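Local coordinates for protein carboxyvinyl-carboxyphosphonate phosphorylmutase (Bacillus anthracis, PDB 4IQD) that belongs to the phosphoenolpyruvate phosphomutase family of TIM-barrel proteins and holds pyruvic acid in a pocket of its barrel, at residues N211-K223 against G236-R248. Residues are numbered along the deposited sequence; the frame is centred on the assembly and turned at random. Where two conformers were deposited one is given.
Sequences NAPLLANMTEFGK and GFQMVIYPVTSLR. With PYR (pyruvic acid), chain C.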
ATOM      1  N   ASN A 211      15.862  33.001  -6.553  0.52 29.56           N
ATOM      2  CA  ASN A 211      15.381  33.526  -5.273  0.52 29.91           C
ATOM      3  C   ASN A 211      14.351  32.644  -4.560  0.52 29.64           C
ATOM      4  O   ASN A 211      13.233  33.079  -4.282  0.52 30.47           O
ATOM      5  CB  ASN A 211      14.817  34.940  -5.452  0.52 30.43           C
ATOM      6  CG  ASN A 211      13.679  34.993  -6.456  0.52 30.03           C
ATOM      7  OD1 ASN A 211      13.736  34.360  -7.510  0.52 32.69           O
ATOM      8  ND2 ASN A 211      12.634  35.745  -6.129  0.52 26.89           N
ATOM      9  N   ALA A 212      14.742  31.414  -4.248  1.00 24.78           N
ATOM     10  CA  ALA A 212      13.847  30.453  -3.613  1.00 23.48           C
ATOM     11  C   ALA A 212      14.645  29.343  -2.952  1.00 24.10           C
ATOM     12  O   ALA A 212      15.768  29.063  -3.355  1.00 29.18           O
ATOM     13  CB  ALA A 212      12.886  29.863  -4.636  1.00 23.11           C
ATOM     14  N   PRO A 213      14.067  28.707  -1.923  1.00 22.83           N
ATOM     15  CA  PRO A 213      14.666  27.484  -1.387  1.00 23.58           C
ATOM     16  C   PRO A 213      14.689  26.408  -2.461  1.00 21.39           C
ATOM     17  O   PRO A 213      13.817  26.393  -3.327  1.00 23.52           O
ATOM     18  CB  PRO A 213      13.699  27.081  -0.275  1.00 26.55           C
ATOM     19  CG  PRO A 213      13.037  28.349   0.129  1.00 28.31           C
ATOM     20  CD  PRO A 213      12.914  29.156  -1.124  1.00 25.73           C
ATOM     21  N   LEU A 214      15.675  25.522  -2.412  1.00 23.21           N
ATOM     22  CA  LEU A 214      15.798  24.489  -3.429  1.00 19.06           C
ATOM     23  C   LEU A 214      15.618  23.097  -2.850  1.00 16.88           C
ATOM     24  O   LEU A 214      15.980  22.839  -1.703  1.00 18.21           O
ATOM     25  CB  LEU A 214      17.144  24.597  -4.145  1.00 20.77           C
ATOM     26  CG  LEU A 214      17.415  25.934  -4.836  1.00 22.11           C
ATOM     27  CD1 LEU A 214      18.691  25.861  -5.647  1.00 25.80           C
ATOM     28  CD2 LEU A 214      16.244  26.343  -5.711  1.00 22.74           C
ATOM     29  N   LEU A 215      15.049  22.213  -3.663  1.00 20.90           N
ATOM     30  CA  LEU A 215      14.822  20.823  -3.298  1.00 19.62           C
ATOM     31  C   LEU A 215      15.811  19.941  -4.041  1.00 20.72           C
ATOM     32  O   LEU A 215      16.095  20.170  -5.216  1.00 18.78           O
ATOM     33  CB  LEU A 215      13.390  20.426  -3.669  1.00 16.59           C
ATOM     34  CG  LEU A 215      12.783  19.069  -3.296  1.00 16.68           C
ATOM     35  CD1 LEU A 215      11.283  19.185  -3.385  1.00 29.69           C
ATOM     36  CD2 LEU A 215      13.252  17.937  -4.194  1.00 17.01           C
ATOM     37  N   ALA A 216      16.326  18.930  -3.353  1.00 23.56           N
ATOM     38  CA  ALA A 216      17.201  17.943  -3.966  1.00 21.29           C
ATOM     39  C   ALA A 216      16.466  16.616  -4.061  1.00 17.05           C
ATOM     40  O   ALA A 216      15.801  16.202  -3.116  1.00 22.17           O
ATOM     41  CB  ALA A 216      18.470  17.790  -3.159  1.00 17.31           C
ATOM     42  N   ASN A 217      16.582  15.956  -5.206  1.00 20.28           N
ATOM     43  CA  ASN A 217      15.914  14.682  -5.442  1.00 20.50           C
ATOM     44  C   ASN A 217      16.845  13.497  -5.237  1.00 23.95           C
ATOM     45  O   ASN A 217      17.587  13.127  -6.146  1.00 27.28           O
ATOM     46  CB  ASN A 217      15.370  14.644  -6.870  1.00 20.28           C
ATOM     47  CG  ASN A 217      14.647  13.349  -7.193  1.00 25.16           C
ATOM     48  OD1 ASN A 217      14.158  12.649  -6.304  1.00 29.18           O
ATOM     49  ND2 ASN A 217      14.566  13.029  -8.478  1.00 23.95           N
HETATM   50  N   MSE A 218      16.809  12.895  -4.054  1.00 25.21           N
HETATM   51  CA  MSE A 218      17.640  11.722  -3.820  1.00 25.52           C
HETATM   52  C   MSE A 218      17.011  10.379  -4.133  1.00 23.72           C
HETATM   53  O   MSE A 218      16.832   9.543  -3.253  1.00 25.43           O
HETATM   54  CB  MSE A 218      18.263  11.721  -2.433  1.00 24.73           C
HETATM   55  CG  MSE A 218      19.617  12.378  -2.425  1.00 30.23           C
HETATM   56 SE   MSE A 218      21.095  11.306  -3.145  0.88 29.44          SE
HETATM   57  CE  MSE A 218      20.635  11.092  -5.013  1.00 25.62           C
ATOM     58  N   THR A 219      16.703  10.176  -5.406  1.00 22.61           N
ATOM     59  CA  THR A 219      16.174   8.904  -5.858  1.00 20.95           C
ATOM     60  C   THR A 219      17.337   8.016  -6.296  1.00 23.67           C
ATOM     61  O   THR A 219      18.332   8.497  -6.835  1.00 24.52           O
ATOM     62  CB  THR A 219      15.147   9.098  -6.988  1.00 24.45           C
ATOM     63  OG1 THR A 219      14.564   7.838  -7.337  1.00 30.45           O
ATOM     64  CG2 THR A 219      15.793   9.728  -8.209  1.00 22.54           C
ATOM     65  N   GLU A 220      17.220   6.718  -6.037  1.00 24.32           N
ATOM     66  CA  GLU A 220      18.319   5.790  -6.275  1.00 19.35           C
ATOM     67  C   GLU A 220      18.451   5.450  -7.753  1.00 22.34           C
ATOM     68  O   GLU A 220      17.468   5.468  -8.489  1.00 20.57           O
ATOM     69  CB  GLU A 220      18.125   4.511  -5.455  1.00 19.20           C
ATOM     70  CG  GLU A 220      17.966   4.740  -3.957  1.00 19.08           C
ATOM     71  CD  GLU A 220      16.577   5.211  -3.574  1.00 18.84           C
ATOM     72  OE1 GLU A 220      15.645   5.030  -4.382  1.00 24.46           O
ATOM     73  OE2 GLU A 220      16.417   5.770  -2.469  1.00 26.50           O
ATOM     74  N   PHE A 221      19.676   5.141  -8.173  1.00 22.27           N
ATOM     75  CA  PHE A 221      19.971   4.756  -9.553  1.00 24.98           C
ATOM     76  C   PHE A 221      19.561   5.823 -10.561  1.00 26.03           C
ATOM     77  O   PHE A 221      19.105   5.504 -11.655  1.00 26.93           O
ATOM     78  CB  PHE A 221      19.295   3.429  -9.907  1.00 19.87           C
ATOM     79  CG  PHE A 221      19.306   2.432  -8.791  1.00 26.50           C
ATOM     80  CD1 PHE A 221      20.493   1.856  -8.378  1.00 29.49           C
ATOM     81  CD2 PHE A 221      18.129   2.067  -8.159  1.00 25.30           C
ATOM     82  CE1 PHE A 221      20.511   0.937  -7.351  1.00 28.24           C
ATOM     83  CE2 PHE A 221      18.140   1.147  -7.131  1.00 27.59           C
ATOM     84  CZ  PHE A 221      19.333   0.581  -6.726  1.00 29.67           C
ATOM     85  N   GLY A 222      19.725   7.086 -10.185  1.00 28.74           N
ATOM     86  CA  GLY A 222      19.346   8.189 -11.047  1.00 29.36           C
ATOM     87  C   GLY A 222      20.520   9.063 -11.433  1.00 28.11           C
ATOM     88  O   GLY A 222      21.672   8.673 -11.252  1.00 28.16           O
ATOM     89  N   LYS A 223      20.222  10.254 -11.946  1.00 26.06           N
ATOM     90  CA  LYS A 223      21.237  11.173 -12.460  1.00 29.50           C
ATOM     91  C   LYS A 223      21.902  11.972 -11.350  1.00 27.83           C
ATOM     92  O   LYS A 223      22.567  12.975 -11.612  1.00 31.25           O
ATOM     93  CB  LYS A 223      20.612  12.155 -13.453  1.00 30.43           C
ATOM     94  CG  LYS A 223      19.552  11.560 -14.355  1.00 32.23           C
ATOM     95  CD  LYS A 223      20.014  11.504 -15.798  1.00 34.71           C
ATOM     96  CE  LYS A 223      18.888  11.038 -16.706  1.00 37.46           C
ATOM     97  NZ  LYS A 223      19.314  10.914 -18.126  1.00 39.60           N
ATOM     98  N   GLY A 236      23.747  24.242  -1.086  1.00 29.63           N
ATOM     99  CA  GLY A 236      22.712  25.198  -1.435  1.00 32.66           C
ATOM    100  C   GLY A 236      21.288  24.676  -1.433  1.00 28.86           C
ATOM    101  O   GLY A 236      20.408  25.277  -2.049  1.00 31.27           O
ATOM    102  N   PHE A 237      21.056  23.564  -0.744  1.00 24.93           N
ATOM    103  CA  PHE A 237      19.717  22.983  -0.666  1.00 21.65           C
ATOM    104  C   PHE A 237      19.144  23.062   0.739  1.00 21.37           C
ATOM    105  O   PHE A 237      19.877  23.008   1.721  1.00 24.81           O
ATOM    106  CB  PHE A 237      19.718  21.538  -1.162  1.00 21.11           C
ATOM    107  CG  PHE A 237      19.867  21.417  -2.649  1.00 22.11           C
ATOM    108  CD1 PHE A 237      18.768  21.551  -3.476  1.00 22.34           C
ATOM    109  CD2 PHE A 237      21.106  21.184  -3.217  1.00 21.40           C
ATOM    110  CE1 PHE A 237      18.900  21.452  -4.843  1.00 23.69           C
ATOM    111  CE2 PHE A 237      21.243  21.082  -4.584  1.00 24.88           C
ATOM    112  CZ  PHE A 237      20.137  21.216  -5.399  1.00 24.56           C
ATOM    113  N   GLN A 238      17.827  23.193   0.827  1.00 23.18           N
ATOM    114  CA  GLN A 238      17.169  23.353   2.118  1.00 21.78           C
ATOM    115  C   GLN A 238      16.168  22.239   2.400  1.00 22.53           C
ATOM    116  O   GLN A 238      15.538  22.209   3.456  1.00 22.72           O
ATOM    117  CB  GLN A 238      16.508  24.727   2.196  1.00 23.04           C
ATOM    118  CG  GLN A 238      17.476  25.849   1.877  1.00 28.76           C
ATOM    119  CD  GLN A 238      16.822  27.207   1.845  1.00 33.60           C
ATOM    120  OE1 GLN A 238      16.010  27.538   2.706  1.00 37.66           O
ATOM    121  NE2 GLN A 238      17.175  28.007   0.846  1.00 36.65           N
HETATM  122  N   MSE A 239      16.027  21.322   1.450  1.00 23.86           N
HETATM  123  CA  MSE A 239      15.202  20.141   1.647  1.00 20.16           C
HETATM  124  C   MSE A 239      15.611  19.074   0.645  1.00 25.70           C
HETATM  125  O   MSE A 239      16.109  19.387  -0.437  1.00 22.98           O
HETATM  126  CB  MSE A 239      13.717  20.479   1.504  1.00 24.69           C
HETATM  127  CG  MSE A 239      13.200  20.458   0.079  1.00 27.15           C
HETATM  128 SE   MSE A 239      11.458  21.310  -0.108  0.61 30.28          SE
HETATM  129  CE  MSE A 239      12.053  23.165  -0.134  1.00 20.43           C
ATOM    130  N   VAL A 240      15.417  17.814   1.013  1.00 19.79           N
ATOM    131  CA  VAL A 240      15.794  16.707   0.148  1.00 19.67           C
ATOM    132  C   VAL A 240      14.803  15.560   0.264  1.00 24.62           C
ATOM    133  O   VAL A 240      14.404  15.176   1.362  1.00 21.36           O
ATOM    134  CB  VAL A 240      17.227  16.212   0.447  1.00 19.80           C
ATOM    135  CG1 VAL A 240      17.435  16.037   1.937  1.00 23.60           C
ATOM    136  CG2 VAL A 240      17.523  14.923  -0.301  1.00 19.68           C
ATOM    137  N   ILE A 241      14.400  15.022  -0.881  1.00 29.50           N
ATOM    138  CA  ILE A 241      13.429  13.940  -0.915  1.00 19.04           C
ATOM    139  C   ILE A 241      14.062  12.586  -1.229  1.00 18.95           C
ATOM    140  O   ILE A 241      15.045  12.494  -1.965  1.00 19.08           O
ATOM    141  CB  ILE A 241      12.311  14.220  -1.936  1.00 18.99           C
ATOM    142  CG1 ILE A 241      12.899  14.389  -3.333  1.00 19.11           C
ATOM    143  CG2 ILE A 241      11.526  15.462  -1.542  1.00 27.96           C
ATOM    144  CD1 ILE A 241      11.861  14.612  -4.401  1.00 19.10           C
ATOM    145  N   TYR A 242      13.482  11.541  -0.649  1.00 18.78           N
ATOM    146  CA  TYR A 242      13.857  10.163  -0.929  1.00 23.11           C
ATOM    147  C   TYR A 242      12.575   9.462  -1.369  1.00 20.60           C
ATOM    148  O   TYR A 242      11.966   8.720  -0.600  1.00 19.19           O
ATOM    149  CB  TYR A 242      14.456   9.509   0.322  1.00 21.28           C
ATOM    150  CG  TYR A 242      15.588  10.310   0.942  1.00 21.56           C
ATOM    151  CD1 TYR A 242      16.913  10.036   0.630  1.00 25.87           C
ATOM    152  CD2 TYR A 242      15.328  11.346   1.832  1.00 25.72           C
ATOM    153  CE1 TYR A 242      17.948  10.768   1.186  1.00 25.09           C
ATOM    154  CE2 TYR A 242      16.357  12.085   2.391  1.00 27.14           C
ATOM    155  CZ  TYR A 242      17.662  11.790   2.065  1.00 25.40           C
ATOM    156  OH  TYR A 242      18.686  12.521   2.620  1.00 23.51           O
ATOM    157  N   PRO A 243      12.163   9.710  -2.623  1.00 23.17           N
ATOM    158  CA  PRO A 243      10.800   9.509  -3.128  1.00 18.42           C
ATOM    159  C   PRO A 243      10.319   8.069  -3.202  1.00 18.48           C
ATOM    160  O   PRO A 243       9.170   7.797  -2.852  1.00 20.26           O
ATOM    161  CB  PRO A 243      10.867  10.081  -4.553  1.00 24.01           C
ATOM    162  CG  PRO A 243      12.098  10.903  -4.596  1.00 25.04           C
ATOM    163  CD  PRO A 243      13.051  10.241  -3.669  1.00 25.64           C
ATOM    164  N   VAL A 244      11.166   7.164  -3.671  1.00 18.31           N
ATOM    165  CA  VAL A 244      10.695   5.837  -4.046  1.00 18.22           C
ATOM    166  C   VAL A 244      11.308   4.739  -3.178  1.00 21.06           C
ATOM    167  O   VAL A 244      10.969   3.562  -3.302  1.00 23.43           O
ATOM    168  CB  VAL A 244      10.999   5.574  -5.531  1.00 20.38           C
ATOM    169  CG1 VAL A 244      10.189   4.403  -6.055  1.00 25.91           C
ATOM    170  CG2 VAL A 244      10.687   6.813  -6.345  1.00 20.32           C
ATOM    171  N   THR A 245      12.196   5.149  -2.281  1.00 18.24           N
ATOM    172  CA  THR A 245      12.952   4.228  -1.450  1.00 18.27           C
ATOM    173  C   THR A 245      12.062   3.238  -0.702  1.00 18.15           C
ATOM    174  O   THR A 245      12.365   2.051  -0.645  1.00 18.16           O
ATOM    175  CB  THR A 245      13.795   4.996  -0.424  1.00 20.81           C
ATOM    176  OG1 THR A 245      14.388   6.139  -1.050  1.00 23.15           O
ATOM    177  CG2 THR A 245      14.881   4.108   0.139  1.00 19.77           C
ATOM    178  N   SER A 246      10.958   3.732  -0.149  1.00 22.63           N
ATOM    179  CA  SER A 246      10.052   2.896   0.637  1.00 20.60           C
ATOM    180  C   SER A 246       9.528   1.705  -0.160  1.00 22.25           C
ATOM    181  O   SER A 246       9.424   0.600   0.363  1.00 25.01           O
ATOM    182  CB  SER A 246       8.880   3.723   1.173  1.00 23.86           C
ATOM    183  OG  SER A 246       8.044   4.166   0.121  1.00 28.88           O
ATOM    184  N   LEU A 247       9.211   1.931  -1.430  1.00 24.08           N
ATOM    185  CA  LEU A 247       8.676   0.874  -2.279  1.00 22.99           C
ATOM    186  C   LEU A 247       9.779  -0.040  -2.804  1.00 22.14           C
ATOM    187  O   LEU A 247       9.562  -1.237  -2.995  1.00 24.20           O
ATOM    188  CB  LEU A 247       7.869   1.469  -3.436  1.00 24.62           C
ATOM    189  CG  LEU A 247       7.306   0.476  -4.455  1.00 27.81           C
ATOM    190  CD1 LEU A 247       5.840   0.754  -4.732  1.00 30.59           C
ATOM    191  CD2 LEU A 247       8.112   0.528  -5.744  1.00 27.34           C
ATOM    192  N   ARG A 248      10.960   0.526  -3.032  1.00 18.08           N
ATOM    193  CA  ARG A 248      12.092  -0.245  -3.527  1.00 18.21           C
ATOM    194  C   ARG A 248      12.497  -1.336  -2.550  1.00 21.69           C
ATOM    195  O   ARG A 248      12.733  -2.475  -2.947  1.00 22.49           O
ATOM    196  CB  ARG A 248      13.291   0.658  -3.799  1.00 18.34           C
ATOM    197  CG  ARG A 248      13.082   1.667  -4.905  1.00 18.38           C
ATOM    198  CD  ARG A 248      14.389   1.916  -5.624  1.00 18.59           C
ATOM    199  NE  ARG A 248      14.438   3.212  -6.288  1.00 24.88           N
ATOM    200  CZ  ARG A 248      14.009   3.436  -7.525  1.00 26.77           C
ATOM    201  NH1 ARG A 248      13.479   2.447  -8.231  1.00 29.88           N
ATOM    202  NH2 ARG A 248      14.104   4.652  -8.049  1.00 20.73           N
TER
HETATM  203  C   PYR C 401       9.550  10.816  -8.405  1.00 55.51           C
HETATM  204  O   PYR C 401       9.295   9.800  -7.621  1.00 54.18           O
HETATM  205  OXT PYR C 401       8.773  11.873  -8.359  1.00 55.48           O
HETATM  206  CA  PYR C 401      10.634  10.753  -9.282  1.00 53.46           C
HETATM  207  O3  PYR C 401      10.853  11.712 -10.145  1.00 52.00           O
HETATM  208  CB  PYR C 401      11.568   9.579  -9.233  1.00 52.82           C
HETATM  209  O   HOH W   1      17.861  26.585  -1.217  1.00 32.23           O
HETATM  210  O   HOH W   2      13.935   7.283  -4.170  1.00 20.79           O
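Glu220 reaches across to the first turn of helix 245-264. Glu220 CB lies 4.0 Å from Arg248 NE; the chain then bends at CG (chi2 78°), which brings the carboxylate in between Thr245 and Arg248. Glu220 OE1 accepts a hydrogen bond from Arg248 NE, 2.9 Å, as part of a salt bridge, in the guanidinium plane but 21° out of the carboxylate plane, on the anti side; a water held by Val244 N also donates to OE1. On the syn side of OE2 comes a short bond, Thr245 OG1 to Glu220 OE2 2.5 Å, and Gln267 of the other subunit adds a second. Arg248 NH2 donates to Thr219 OG1 at 3.3 Å, while Val244 CB and Phe221 CD2 lie over opposite guanidinium faces. All this sits at the C-terminal ends of two parallel neighbours in the TIM barrel, strands 215-217 and 239-242, linked through helix 229-234 as a beta-alpha-beta unit; Thr219, Pro243 and Val244 line the pyruvic acid pocket there. Between the strands, Ala216 N bonds Met239 O and Ala216 O accepts from Ile241 N (2.9 Å). Ala216 CB makes a CH-pi contact over one face of the Phe237 ring, and on the other side of the sheet Leu215 CD2 meets Ile241 CD1 at 3.6 Å.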